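Local coordinates for protein cellulose hydrolase (Bacillus licheniformis, PDB 4YZT) that hydrolyses internal beta-1,4-glucosidic bonds of cellulose as a family 5 endoglucanase and holds cellotetraose in its substrate cleft, at residues D61-A66 with D309-A314. Numbering follows the deposited sequence.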
ATOM      1  N   ASP A  61      -4.524 -19.582  -3.636  1.00 17.44           N
ATOM      2  CA  ASP A  61      -3.381 -20.484  -3.623  1.00 18.09           C
ATOM      3  C   ASP A  61      -2.083 -19.696  -3.796  1.00 17.52           C
ATOM      4  O   ASP A  61      -1.064 -20.038  -3.199  1.00 17.21           O
ATOM      5  CB  ASP A  61      -3.524 -21.536  -4.712  1.00 19.83           C
ATOM      6  CG  ASP A  61      -4.617 -22.535  -4.405  1.00 21.59           C
ATOM      7  OD1 ASP A  61      -4.686 -23.052  -3.259  1.00 23.01           O
ATOM      8  OD2 ASP A  61      -5.418 -22.787  -5.313  1.00 23.63           O
ATOM      9  N   ASP A  62      -2.133 -18.643  -4.612  1.00 16.68           N
ATOM     10  CA  ASP A  62      -0.968 -17.813  -4.877  1.00 15.19           C
ATOM     11  C   ASP A  62      -0.579 -17.038  -3.621  1.00 13.95           C
ATOM     12  O   ASP A  62       0.603 -16.868  -3.317  1.00 13.45           O
ATOM     13  CB  ASP A  62      -1.238 -16.841  -6.043  1.00 16.93           C
ATOM     14  CG  ASP A  62      -1.309 -17.543  -7.406  1.00 18.68           C
ATOM     15  OD1 ASP A  62      -0.791 -18.664  -7.536  1.00 20.83           O
ATOM     16  OD2 ASP A  62      -1.886 -16.960  -8.358  1.00 19.83           O
ATOM     17  N   ILE A  63      -1.578 -16.576  -2.875  1.00 13.75           N
ATOM     18  CA  ILE A  63      -1.297 -15.814  -1.662  1.00 12.10           C
ATOM     19  C   ILE A  63      -0.771 -16.758  -0.584  1.00 12.97           C
ATOM     20  O   ILE A  63       0.095 -16.396   0.220  1.00 12.65           O
ATOM     21  CB  ILE A  63      -2.541 -15.077  -1.175  1.00 10.23           C
ATOM     22  CG1 ILE A  63      -2.993 -14.096  -2.264  1.00 12.41           C
ATOM     23  CG2 ILE A  63      -2.240 -14.305   0.100  1.00  9.73           C
ATOM     24  CD1 ILE A  63      -1.936 -13.032  -2.610  1.00 12.41           C
ATOM     25  N   ARG A  64      -1.285 -17.976  -0.578  1.00 11.69           N
ATOM     26  CA  ARG A  64      -0.745 -18.995   0.314  1.00 13.38           C
ATOM     27  C   ARG A  64       0.719 -19.291  -0.024  1.00 14.01           C
ATOM     28  O   ARG A  64       1.571 -19.377   0.872  1.00 12.91           O
ATOM     29  CB  ARG A  64      -1.589 -20.267   0.228  1.00 17.63           C
ATOM     30  CG  ARG A  64      -1.262 -21.327   1.254  1.00 18.88           C
ATOM     31  CD  ARG A  64      -1.926 -22.616   0.810  1.00 22.62           C
ATOM     32  NE  ARG A  64      -2.541 -23.336   1.905  1.00 22.29           N
ATOM     33  CZ  ARG A  64      -3.439 -24.302   1.752  1.00 21.26           C
ATOM     34  NH1 ARG A  64      -3.837 -24.687   0.534  1.00 17.60           N
ATOM     35  NH2 ARG A  64      -3.935 -24.892   2.829  1.00 19.96           N
ATOM     36  N   ASP A  65       1.014 -19.439  -1.314  1.00 12.76           N
ATOM     37  CA  ASP A  65       2.380 -19.741  -1.743  1.00 13.25           C
ATOM     38  C   ASP A  65       3.367 -18.691  -1.234  1.00 14.83           C
ATOM     39  O   ASP A  65       4.512 -19.012  -0.910  1.00 16.49           O
ATOM     40  CB  ASP A  65       2.481 -19.810  -3.267  1.00 14.20           C
ATOM     41  CG  ASP A  65       1.838 -21.044  -3.842  1.00 18.76           C
ATOM     42  OD1 ASP A  65       1.444 -21.940  -3.057  1.00 18.68           O
ATOM     43  OD2 ASP A  65       1.758 -21.128  -5.086  1.00 20.21           O
ATOM     44  N   ALA A  66       2.906 -17.447  -1.170  1.00 12.03           N
ATOM     45  CA  ALA A  66       3.722 -16.313  -0.744  1.00 16.69           C
ATOM     46  C   ALA A  66       4.077 -16.370   0.747  1.00 18.80           C
ATOM     47  O   ALA A  66       5.139 -15.895   1.160  1.00 19.14           O
ATOM     48  CB  ALA A  66       3.001 -15.018  -1.052  1.00 15.46           C
ATOM     49  N   ASP A 309      -0.768  -2.433  -7.203  1.00 21.55           N
ATOM     50  CA  ASP A 309       0.452  -1.963  -6.547  1.00 24.30           C
ATOM     51  C   ASP A 309       1.413  -3.086  -6.171  1.00 21.25           C
ATOM     52  O   ASP A 309       2.612  -2.860  -6.173  1.00 25.43           O
ATOM     53  CB  ASP A 309       0.118  -1.159  -5.266  1.00 27.01           C
ATOM     54  CG  ASP A 309      -0.476   0.202  -5.554  1.00 30.10           C
ATOM     55  OD1 ASP A 309      -0.247   0.721  -6.670  1.00 33.66           O
ATOM     56  OD2 ASP A 309      -1.201   0.769  -4.699  1.00 25.81           O
ATOM     57  N   GLN A 310       0.916  -4.291  -5.894  1.00 16.37           N
ATOM     58  CA  GLN A 310       1.820  -5.371  -5.487  1.00 13.88           C
ATOM     59  C   GLN A 310       1.616  -6.627  -6.325  1.00 12.41           C
ATOM     60  O   GLN A 310       2.254  -6.786  -7.356  1.00 13.44           O
ATOM     61  CB  GLN A 310       1.642  -5.678  -3.997  1.00 13.91           C
ATOM     62  CG  GLN A 310       1.703  -4.451  -3.059  1.00 13.05           C
ATOM     63  CD  GLN A 310       3.024  -3.692  -3.115  1.00 18.20           C
ATOM     64  OE1 GLN A 310       4.018  -4.161  -3.680  1.00 17.36           O
ATOM     65  NE2 GLN A 310       3.033  -2.496  -2.533  1.00 16.61           N
ATOM     66  N   PHE A 311       0.736  -7.522  -5.894  1.00 12.28           N
ATOM     67  CA  PHE A 311       0.571  -8.789  -6.605  1.00 12.66           C
ATOM     68  C   PHE A 311      -0.218  -8.657  -7.917  1.00 14.67           C
ATOM     69  O   PHE A 311      -1.367  -8.205  -7.933  1.00 14.86           O
ATOM     70  CB  PHE A 311      -0.108  -9.819  -5.708  1.00 11.36           C
ATOM     71  CG  PHE A 311      -0.216 -11.179  -6.338  1.00 13.31           C
ATOM     72  CD1 PHE A 311       0.930 -11.892  -6.650  1.00 14.37           C
ATOM     73  CD2 PHE A 311      -1.456 -11.748  -6.609  1.00 13.53           C
ATOM     74  CE1 PHE A 311       0.858 -13.153  -7.238  1.00 16.74           C
ATOM     75  CE2 PHE A 311      -1.542 -13.009  -7.192  1.00 16.19           C
ATOM     76  CZ  PHE A 311      -0.388 -13.707  -7.511  1.00 17.53           C
ATOM     77  N   ASP A 312       0.402  -9.084  -9.020  1.00 14.32           N
ATOM     78  CA  ASP A 312      -0.258  -9.108 -10.326  1.00 15.21           C
ATOM     79  C   ASP A 312      -0.998 -10.432 -10.471  1.00 17.81           C
ATOM     80  O   ASP A 312      -0.387 -11.458 -10.769  1.00 15.68           O
ATOM     81  CB  ASP A 312       0.770  -8.928 -11.455  1.00 18.04           C
ATOM     82  CG  ASP A 312       0.137  -8.851 -12.856  1.00 21.79           C
ATOM     83  OD1 ASP A 312      -0.964  -9.391 -13.090  1.00 20.54           O
ATOM     84  OD2 ASP A 312       0.781  -8.259 -13.753  1.00 24.63           O
ATOM     85  N   ARG A 313      -2.310 -10.404 -10.259  1.00 18.37           N
ATOM     86  CA  ARG A 313      -3.127 -11.616 -10.258  1.00 17.36           C
ATOM     87  C   ARG A 313      -3.184 -12.328 -11.605  1.00 18.70           C
ATOM     88  O   ARG A 313      -3.290 -13.552 -11.647  1.00 20.30           O
ATOM     89  CB  ARG A 313      -4.557 -11.286  -9.805  1.00 16.88           C
ATOM     90  CG  ARG A 313      -4.610 -10.639  -8.417  1.00 13.95           C
ATOM     91  CD  ARG A 313      -6.034 -10.203  -8.057  1.00 13.86           C
ATOM     92  NE  ARG A 313      -6.050  -9.276  -6.924  1.00 12.76           N
ATOM     93  CZ  ARG A 313      -7.153  -8.680  -6.484  1.00 14.23           C
ATOM     94  NH1 ARG A 313      -8.313  -8.929  -7.084  1.00 13.46           N
ATOM     95  NH2 ARG A 313      -7.093  -7.843  -5.458  1.00 13.82           N
ATOM     96  N   ALA A 314      -3.138 -11.574 -12.702  1.00 19.01           N
ATOM     97  CA  ALA A 314      -3.211 -12.180 -14.031  1.00 21.68           C
ATOM     98  C   ALA A 314      -1.916 -12.906 -14.377  1.00 21.07           C
ATOM     99  O   ALA A 314      -1.944 -14.024 -14.896  1.00 20.92           O
ATOM    100  CB  ALA A 314      -3.532 -11.127 -15.102  1.00 19.97           C
TER
HETATM  101  O   HOH W   1      -3.822 -15.011  -9.133  1.00 20.93           O
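Phe311 carries its ring CG anti to the backbone N (chi1 -176°), which sends the ring out from its short strand to the helix that bears Asp62, where CG lies anti to the carbonyl carbon (chi1 -71°). The two side chains cross at about a right angle. Asp62 CB makes the closest approach, 3.6 Å from Phe311 CZ, coming at the ring obliquely. The carboxylate is turned 65° out of the ring plane, yet Asp62 OD2 itself lies in that plane, at the ring edge, 3.7 Å from Phe311 CZ, a position that probably favours an acceptor, since the C-H rim of a phenyl ring is slightly positive. From the next residue of the helix, Ile63 CD1 comes obliquely to Phe311 CD2 at 4.2 Å, a looser apolar touch, so the methyl lies near CD2 and the aspartate near CZ.

No direct hydrogen bond joins the two segments. A water does so instead, donating to Asp62 OD2 at 2.9 Å and to Arg313 O at 3.0 Å. Asp62 OD1 forms a salt bridge with Arg316, so both carboxylate oxygens are engaged and the group's rotation is probably well fixed.

Within the TIM barrel of the cellulase module, this joins the middle of helix 57-66, which follows barrel strand 34-36, to the segment beyond the last barrel strand, 299-303. There strand 311-312 pairs antiparallel with strand 317-318, whose Trp318 meets the Phe311 ring and also touches Ile63 and Ala66 of the helix.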